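Local structure of carboxypeptidase 1 (Deinococcus radiodurans str. R1, 5GIV) at residues R180-P185 and Y492-Y497; S346-D351 and D400-L405; F365-E370 and A382-A387. The protein is a zinc-binding metallocarboxypeptidase of the M32 family that probably releases amino acids one after another from peptide C-termini with broad specificity. All blocks are in the same frame, centred on the assembly; numbering follows the deposited sequence.

In the fold
All three contacts belong to the largely helical M32 carboxypeptidase fold and lie away from the zinc site of His266, His270 and Glu296; the side chain of Ile348 in contact 2 is about 14 Å from the metal. Contacts 2 and 3 are neighbours, their centres 13 Å apart. Ala404 CA packs on Trp385 CD2 at 3.5 Å. A weak hydrogen bond joins Asp400 OD1 to His386 NE2 at 3.0 Å. Contact 1 is more remote, its centre 23 Å from that of contact 2 and 25 Å from that of contact 3. A long, weak ion pair, Arg180 NH1 to Glu366 OE2 at 3.4 Å, nevertheless connects contacts 1 and 3.

Contact 1: R180-P185 and Y492-Y497; sequences RAALVP and YLRGKY
The guanidinium of Arg494 meets the methyl of Ala182 obliquely, presenting neither face nor edge: CZ lies 3.8 Å from Ala182 CB. The closer approach, NH2 to the same CB at 3.0 Å, is too short for a relaxed contact, and the exact placement of this exposed group is doubtful. Within helix 487-501, the Tyr497 ring has Leu493 O at its edge, in the ring plane. With CG anti to the carbonyl carbon (chi1 -74°) and the chain extended from CG to NE, Arg494 reaches across to helix 169-193. Beside this pair, Leu183 and Leu493 cross at about a right angle, Leu493 CD1 standing 3.6 Å from Leu183 CD2 and 4.1 Å from Leu183 CD1. This is helix-to-helix packing between 169-193 and the C-terminal helix 487-501, buried except at Arg494, with no hydrogen bond across it. The first helix is kinked at Pro185, whose nitrogen makes no bond to the preceding turn. Leu183 also rests on Asn358 of helix 357-372. Along the other helix, Lys496 NZ donates to Tyr492 OH at 3.3 Å. Glu354 forms a salt bridge with Lys496 and hydrogen bonds with the hydroxyls of Tyr492 and Tyr497.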
# COMPACT_ATOMS: atom_id res chain seq x y z
N ARG A 180 16.09 -4.24 38.62
CA ARG A 180 15.37 -3.57 39.69
C ARG A 180 16.32 -3.09 40.78
O ARG A 180 16.24 -1.94 41.24
CB ARG A 180 14.32 -4.53 40.26
CG ARG A 180 13.34 -3.94 41.25
CD ARG A 180 12.38 -5.03 41.69
NE ARG A 180 10.98 -4.68 41.44
CZ ARG A 180 10.03 -5.56 41.15
NH1 ARG A 180 10.31 -6.86 41.07
NH2 ARG A 180 8.78 -5.15 40.94
N ALA A 181 17.23 -3.97 41.22
CA ALA A 181 18.16 -3.62 42.30
C ALA A 181 19.07 -2.47 41.92
O ALA A 181 19.41 -1.63 42.77
CB ALA A 181 19.00 -4.84 42.70
N ALA A 182 19.48 -2.39 40.65
CA ALA A 182 20.38 -1.32 40.23
C ALA A 182 19.64 -0.08 39.74
O ALA A 182 20.08 1.05 40.02
CB ALA A 182 21.33 -1.83 39.14
N LEU A 183 18.53 -0.25 39.01
CA LEU A 183 17.94 0.91 38.34
C LEU A 183 17.02 1.73 39.24
O LEU A 183 16.99 2.96 39.12
CB LEU A 183 17.20 0.47 37.07
CG LEU A 183 18.16 -0.06 35.99
CD1 LEU A 183 17.42 -0.39 34.69
CD2 LEU A 183 19.33 0.89 35.74
N VAL A 184 16.29 1.09 40.17
CA VAL A 184 15.42 1.85 41.08
C VAL A 184 16.20 2.90 41.86
O VAL A 184 15.77 4.06 41.87
CB VAL A 184 14.66 0.89 42.01
CG1 VAL A 184 13.91 1.68 43.07
CG2 VAL A 184 13.69 0.01 41.23
N PRO A 185 17.29 2.57 42.55
CA PRO A 185 18.03 3.62 43.27
C PRO A 185 18.61 4.67 42.34
O PRO A 185 18.59 5.86 42.66
CB PRO A 185 19.13 2.83 44.00
CG PRO A 185 18.65 1.39 43.99
CD PRO A 185 17.87 1.23 42.75
N TYR A 492 26.60 1.10 31.47
CA TYR A 492 26.31 2.21 30.57
C TYR A 492 25.39 3.24 31.23
O TYR A 492 25.64 4.44 31.16
CB TYR A 492 25.70 1.68 29.26
CG TYR A 492 24.74 2.64 28.59
CD1 TYR A 492 25.20 3.81 28.01
CD2 TYR A 492 23.38 2.36 28.51
CE1 TYR A 492 24.35 4.69 27.39
CE2 TYR A 492 22.50 3.24 27.89
CZ TYR A 492 23.00 4.40 27.33
OH TYR A 492 22.15 5.30 26.72
N LEU A 493 24.31 2.78 31.87
CA LEU A 493 23.35 3.70 32.47
C LEU A 493 23.96 4.42 33.67
O LEU A 493 23.88 5.65 33.78
CB LEU A 493 22.09 2.95 32.87
CG LEU A 493 21.24 2.40 31.73
CD1 LEU A 493 20.12 1.54 32.30
CD2 LEU A 493 20.68 3.54 30.89
N ARG A 494 24.60 3.66 34.56
CA ARG A 494 25.24 4.27 35.73
C ARG A 494 26.24 5.34 35.29
O ARG A 494 26.27 6.43 35.86
CB ARG A 494 25.94 3.19 36.55
CG ARG A 494 24.99 2.30 37.34
CD ARG A 494 25.73 1.16 38.03
NE ARG A 494 24.88 0.47 39.00
CZ ARG A 494 24.97 -0.83 39.28
NH1 ARG A 494 25.87 -1.60 38.66
NH2 ARG A 494 24.15 -1.37 40.18
N GLY A 495 27.03 5.05 34.26
CA GLY A 495 27.98 6.04 33.78
C GLY A 495 27.30 7.24 33.15
O GLY A 495 27.67 8.39 33.41
N LYS A 496 26.31 6.99 32.29
CA LYS A 496 25.67 8.09 31.58
C LYS A 496 24.90 9.00 32.53
O LYS A 496 25.07 10.23 32.51
CB LYS A 496 24.74 7.54 30.50
CG LYS A 496 23.93 8.61 29.78
CD LYS A 496 22.98 7.97 28.77
CE LYS A 496 22.18 9.04 28.05
NZ LYS A 496 21.28 8.46 27.04
N TYR A 497 24.05 8.42 33.38
CA TYR A 497 23.20 9.22 34.25
C TYR A 497 23.94 9.66 35.51
O TYR A 497 23.64 10.74 36.04
CB TYR A 497 21.94 8.43 34.59
CG TYR A 497 21.04 8.39 33.38
CD1 TYR A 497 21.14 7.37 32.44
CD2 TYR A 497 20.12 9.41 33.14
CE1 TYR A 497 20.34 7.36 31.32
CE2 TYR A 497 19.33 9.42 32.02
CZ TYR A 497 19.43 8.39 31.12
OH TYR A 497 18.63 8.41 30.00

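Contact 2: S346-D351 and D400-L405; sequences SLIRTD and DVDGAL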
# COMPACT_ATOMS: atom_id res chain seq x y z
N SER A 346 6.46 7.66 35.30
CA SER A 346 5.36 8.02 34.42
C SER A 346 4.46 6.81 34.24
O SER A 346 4.74 5.72 34.76
CB SER A 346 5.87 8.56 33.08
OG SER A 346 6.75 7.64 32.44
N LEU A 347 3.37 7.00 33.51
CA LEU A 347 2.33 5.99 33.35
C LEU A 347 2.44 5.17 32.07
O LEU A 347 2.11 3.98 32.07
CB LEU A 347 0.96 6.66 33.38
CG LEU A 347 0.52 7.36 34.66
CD1 LEU A 347 -0.80 8.08 34.41
CD2 LEU A 347 0.40 6.35 35.82
N ILE A 348 2.90 5.77 30.97
CA ILE A 348 2.85 5.13 29.66
C ILE A 348 4.17 4.42 29.40
O ILE A 348 5.23 5.06 29.38
CB ILE A 348 2.56 6.16 28.55
CG1 ILE A 348 1.31 6.98 28.87
CG2 ILE A 348 2.49 5.46 27.19
CD1 ILE A 348 0.08 6.14 29.11
N ARG A 349 4.09 3.10 29.20
CA ARG A 349 5.28 2.30 29.01
C ARG A 349 6.09 2.78 27.81
O ARG A 349 7.31 2.94 27.91
CB ARG A 349 4.90 0.82 28.84
CG ARG A 349 6.08 -0.06 28.46
CD ARG A 349 5.62 -1.48 28.15
NE ARG A 349 4.62 -1.46 27.09
CZ ARG A 349 4.90 -1.47 25.80
NH1 ARG A 349 6.17 -1.53 25.40
NH2 ARG A 349 3.92 -1.43 24.91
N THR A 350 5.44 3.00 26.67
CA THR A 350 6.17 3.31 25.44
C THR A 350 6.92 4.63 25.51
O THR A 350 7.89 4.81 24.77
CB THR A 350 5.22 3.31 24.23
OG1 THR A 350 4.09 4.14 24.50
CG2 THR A 350 4.74 1.91 23.94
N ASP A 351 6.52 5.56 26.38
CA ASP A 351 7.19 6.84 26.51
C ASP A 351 8.18 6.90 27.67
O ASP A 351 8.77 7.95 27.90
CB ASP A 351 6.16 7.96 26.69
CG ASP A 351 5.19 8.05 25.53
OD1 ASP A 351 5.53 7.56 24.43
OD2 ASP A 351 4.11 8.64 25.73
N ASP A 400 -8.75 3.34 34.28
CA ASP A 400 -8.20 2.19 33.59
C ASP A 400 -7.71 2.51 32.19
O ASP A 400 -7.02 1.68 31.59
CB ASP A 400 -9.24 1.07 33.51
CG ASP A 400 -9.69 0.60 34.88
OD1 ASP A 400 -8.84 0.51 35.78
OD2 ASP A 400 -10.88 0.32 35.06
N VAL A 401 -8.05 3.69 31.65
CA VAL A 401 -7.61 4.05 30.31
C VAL A 401 -6.11 3.84 30.16
O VAL A 401 -5.64 3.15 29.25
CB VAL A 401 -7.99 5.51 29.98
CG1 VAL A 401 -7.38 5.92 28.65
CG2 VAL A 401 -9.52 5.66 29.95
N ASP A 402 -5.34 4.46 31.06
CA ASP A 402 -3.89 4.31 31.10
C ASP A 402 -3.45 3.31 32.16
O ASP A 402 -2.26 3.24 32.48
CB ASP A 402 -3.24 5.67 31.31
CG ASP A 402 -3.46 6.61 30.13
OD1 ASP A 402 -3.68 6.13 29.00
OD2 ASP A 402 -3.43 7.84 30.34
N GLY A 403 -4.40 2.57 32.74
CA GLY A 403 -4.11 1.40 33.55
C GLY A 403 -4.09 0.14 32.71
O GLY A 403 -3.36 0.07 31.72
N ALA A 404 -4.89 -0.86 33.09
CA ALA A 404 -4.88 -2.18 32.44
C ALA A 404 -5.36 -2.15 31.00
O ALA A 404 -5.16 -3.14 30.28
CB ALA A 404 -5.71 -3.17 33.25
N LEU A 405 -6.04 -1.09 30.55
CA LEU A 405 -6.43 -0.95 29.15
C LEU A 405 -5.32 -0.32 28.30
O LEU A 405 -5.50 -0.18 27.08
CB LEU A 405 -7.70 -0.10 29.03
CG LEU A 405 -8.99 -0.62 29.68
CD1 LEU A 405 -10.04 0.49 29.76
CD2 LEU A 405 -9.55 -1.78 28.88
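Ile348 and Asp402 make the one side-chain contact between these two loops, and it is van der Waals in kind. Ile348 CD1 rests against the carboxylate, 3.7 Å from Asp402 CG, 3.8 Å from OD1 and 4.1 Å from OD2, so the methyl addresses the group as a whole, not a single oxygen. It also lies 4.0 Å from Asp402 CB. The two side chains cross obliquely. Ile348 carries CG1 beside its backbone N (chi1 -53°) and bends again at chi2 -56°, which turns CD1 to the aspartate. Leu347 adds some cover nearby without close side-chain contact.

No hydrogen bond or ion pair joins the loops directly; the polar links pass through third parties. Both segments belong to the irregular connections between helices of this mostly helical fold: 346-351 leads into helix 357-372, while 400-405 follows helix 381-393. Gln406 ties them together: its NE2 is hydrogen-bonded to Leu347 O and to Asp402 O, carbonyl oxygens 4.5 Å apart, while its OE1 accepts from Arg349 N. The charge on Asp402 is met by Arg123, whose NH2 forms a salt bridge with OD1 and whose NE bonds Val401 O. On the other loop, Arg349 forms a salt bridge with Asp407 and a cation-pi contact with Tyr422.

Backbone bonds shape the second loop. Asp400 O receives Leu405 N at 3.1 Å and, weakly, Gly403 N at 3.0 Å.

Contact 3: F365-E370 and A382-A387; sequences FELERE and ADAWHA
Next along the chain from Leu367, which packs on Ala384 and Trp385, Glu368 has its OE2 gripped by Ser418 OG and Trp410 NE1, with a weak third bond from Gly416 N. Its other oxygen, OE1, takes a weak bond from Gly417 N. Both oxygens of the buried carboxylate are thus bonded, which is likely to offset the cost of burying its charge. The contact itself is apolar and carried by Leu367, which forks over two consecutive residues of the other helix. CD2 meets Ala384 CB at 3.8 Å and passes 4.1 Å from Ala384 C; CD1 lies 3.7 Å from Trp385 CE3, on the six-membered part of the indole, and 4.0 Å from Trp385 CA. The methyl comes to the ring obliquely, and the two side chains cross at about a right angle. Trp385 CG stands anti to the backbone N (chi1 -180°), which sends the indole out from its helix, roughly square to the helix axis, with CE3 against the leucine methyl. Exchanging Leu367 for an alanine would probably open a gap between the two backbones and leave Ala384 CB and the CE3 corner of Trp385 without their apolar partner. Trp385 also meets Tyr389 one turn on, the ring planes inclined by only about 10°. The contact thus closes helix 357-372 against its successor, 381-393, across a short connection; near its start, Glu370 shares backbone hydrogen bonds with Leu376. Elsewhere on the first helix, Phe365 meets Phe176 of helix 169-193 edge-to-face and touches Leu156 and Ile160 of helix 155-163, on which Arg369 also leans.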
# COMPACT_ATOMS: atom_id res chain seq x y z
N PHE A 365 4.81 -8.48 33.18
CA PHE A 365 5.24 -9.88 33.23
C PHE A 365 4.71 -10.56 34.48
O PHE A 365 4.19 -11.69 34.42
CB PHE A 365 6.76 -9.94 33.17
CG PHE A 365 7.33 -11.33 33.22
CD1 PHE A 365 7.44 -12.08 32.07
CD2 PHE A 365 7.80 -11.86 34.41
CE1 PHE A 365 7.98 -13.35 32.11
CE2 PHE A 365 8.36 -13.13 34.45
CZ PHE A 365 8.44 -13.87 33.31
N GLU A 366 4.82 -9.90 35.64
CA GLU A 366 4.39 -10.52 36.89
C GLU A 366 2.88 -10.71 36.93
O GLU A 366 2.40 -11.70 37.50
CB GLU A 366 4.89 -9.70 38.07
CG GLU A 366 6.40 -9.85 38.30
CD GLU A 366 6.94 -9.00 39.44
OE1 GLU A 366 6.18 -8.18 40.01
OE2 GLU A 366 8.15 -9.13 39.75
N LEU A 367 2.11 -9.81 36.30
CA LEU A 367 0.67 -10.01 36.20
C LEU A 367 0.36 -11.18 35.28
O LEU A 367 -0.60 -11.93 35.52
CB LEU A 367 -0.01 -8.73 35.70
CG LEU A 367 0.02 -7.52 36.64
CD1 LEU A 367 -0.35 -6.24 35.89
CD2 LEU A 367 -0.92 -7.72 37.83
N GLU A 368 1.13 -11.34 34.20
CA GLU A 368 0.99 -12.51 33.35
C GLU A 368 1.28 -13.79 34.13
O GLU A 368 0.55 -14.78 34.02
CB GLU A 368 1.92 -12.42 32.15
CG GLU A 368 1.56 -11.39 31.10
CD GLU A 368 2.56 -11.38 29.95
OE1 GLU A 368 3.71 -11.84 30.16
OE2 GLU A 368 2.20 -10.94 28.84
N ARG A 369 2.35 -13.77 34.94
CA ARG A 369 2.69 -14.95 35.73
C ARG A 369 1.53 -15.33 36.65
O ARG A 369 1.14 -16.50 36.71
CB ARG A 369 3.96 -14.69 36.54
CG ARG A 369 4.51 -15.94 37.20
CD ARG A 369 5.42 -15.64 38.38
NE ARG A 369 6.70 -15.04 37.99
CZ ARG A 369 7.66 -15.69 37.32
NH1 ARG A 369 7.49 -16.96 36.96
NH2 ARG A 369 8.80 -15.06 37.03
N GLU A 370 0.97 -14.35 37.37
CA GLU A 370 -0.14 -14.63 38.27
C GLU A 370 -1.36 -15.13 37.52
O GLU A 370 -2.05 -16.05 37.98
CB GLU A 370 -0.50 -13.39 39.09
CG GLU A 370 0.58 -12.95 40.08
CD GLU A 370 0.99 -14.08 41.02
OE1 GLU A 370 2.21 -14.39 41.09
OE2 GLU A 370 0.11 -14.66 41.70
N ALA A 382 -7.70 -5.14 36.67
CA ALA A 382 -7.63 -3.68 36.72
C ALA A 382 -7.08 -3.22 38.06
O ALA A 382 -6.20 -2.35 38.12
CB ALA A 382 -9.00 -3.06 36.46
N ASP A 383 -7.59 -3.80 39.15
CA ASP A 383 -7.12 -3.43 40.48
C ASP A 383 -5.69 -3.87 40.73
O ASP A 383 -4.89 -3.12 41.29
CB ASP A 383 -8.08 -4.00 41.53
CG ASP A 383 -9.49 -3.44 41.39
OD1 ASP A 383 -9.62 -2.22 41.16
OD2 ASP A 383 -10.47 -4.22 41.48
N ALA A 384 -5.33 -5.10 40.32
CA ALA A 384 -3.96 -5.57 40.52
C ALA A 384 -2.97 -4.72 39.73
O ALA A 384 -1.85 -4.46 40.21
CB ALA A 384 -3.85 -7.04 40.11
N TRP A 385 -3.36 -4.28 38.53
CA TRP A 385 -2.51 -3.41 37.72
C TRP A 385 -2.20 -2.11 38.46
O TRP A 385 -1.03 -1.72 38.59
CB TRP A 385 -3.19 -3.13 36.38
CG TRP A 385 -2.40 -2.23 35.42
CD1 TRP A 385 -2.16 -0.90 35.57
CD2 TRP A 385 -1.82 -2.61 34.16
NE1 TRP A 385 -1.44 -0.43 34.49
CE2 TRP A 385 -1.22 -1.46 33.62
CE3 TRP A 385 -1.74 -3.81 33.45
CZ2 TRP A 385 -0.54 -1.48 32.40
CZ3 TRP A 385 -1.07 -3.83 32.24
CH2 TRP A 385 -0.48 -2.67 31.73
N HIS A 386 -3.24 -1.41 38.94
CA HIS A 386 -3.03 -0.18 39.69
C HIS A 386 -2.17 -0.42 40.93
O HIS A 386 -1.27 0.37 41.25
CB HIS A 386 -4.37 0.44 40.09
CG HIS A 386 -5.14 1.03 38.95
ND1 HIS A 386 -4.55 1.80 37.97
CD2 HIS A 386 -6.46 0.96 38.63
CE1 HIS A 386 -5.47 2.18 37.09
NE2 HIS A 386 -6.63 1.68 37.47
N ALA A 387 -2.43 -1.51 41.65
CA ALA A 387 -1.63 -1.82 42.83
C ALA A 387 -0.16 -2.02 42.46
O ALA A 387 0.74 -1.54 43.16
CB ALA A 387 -2.19 -3.05 43.54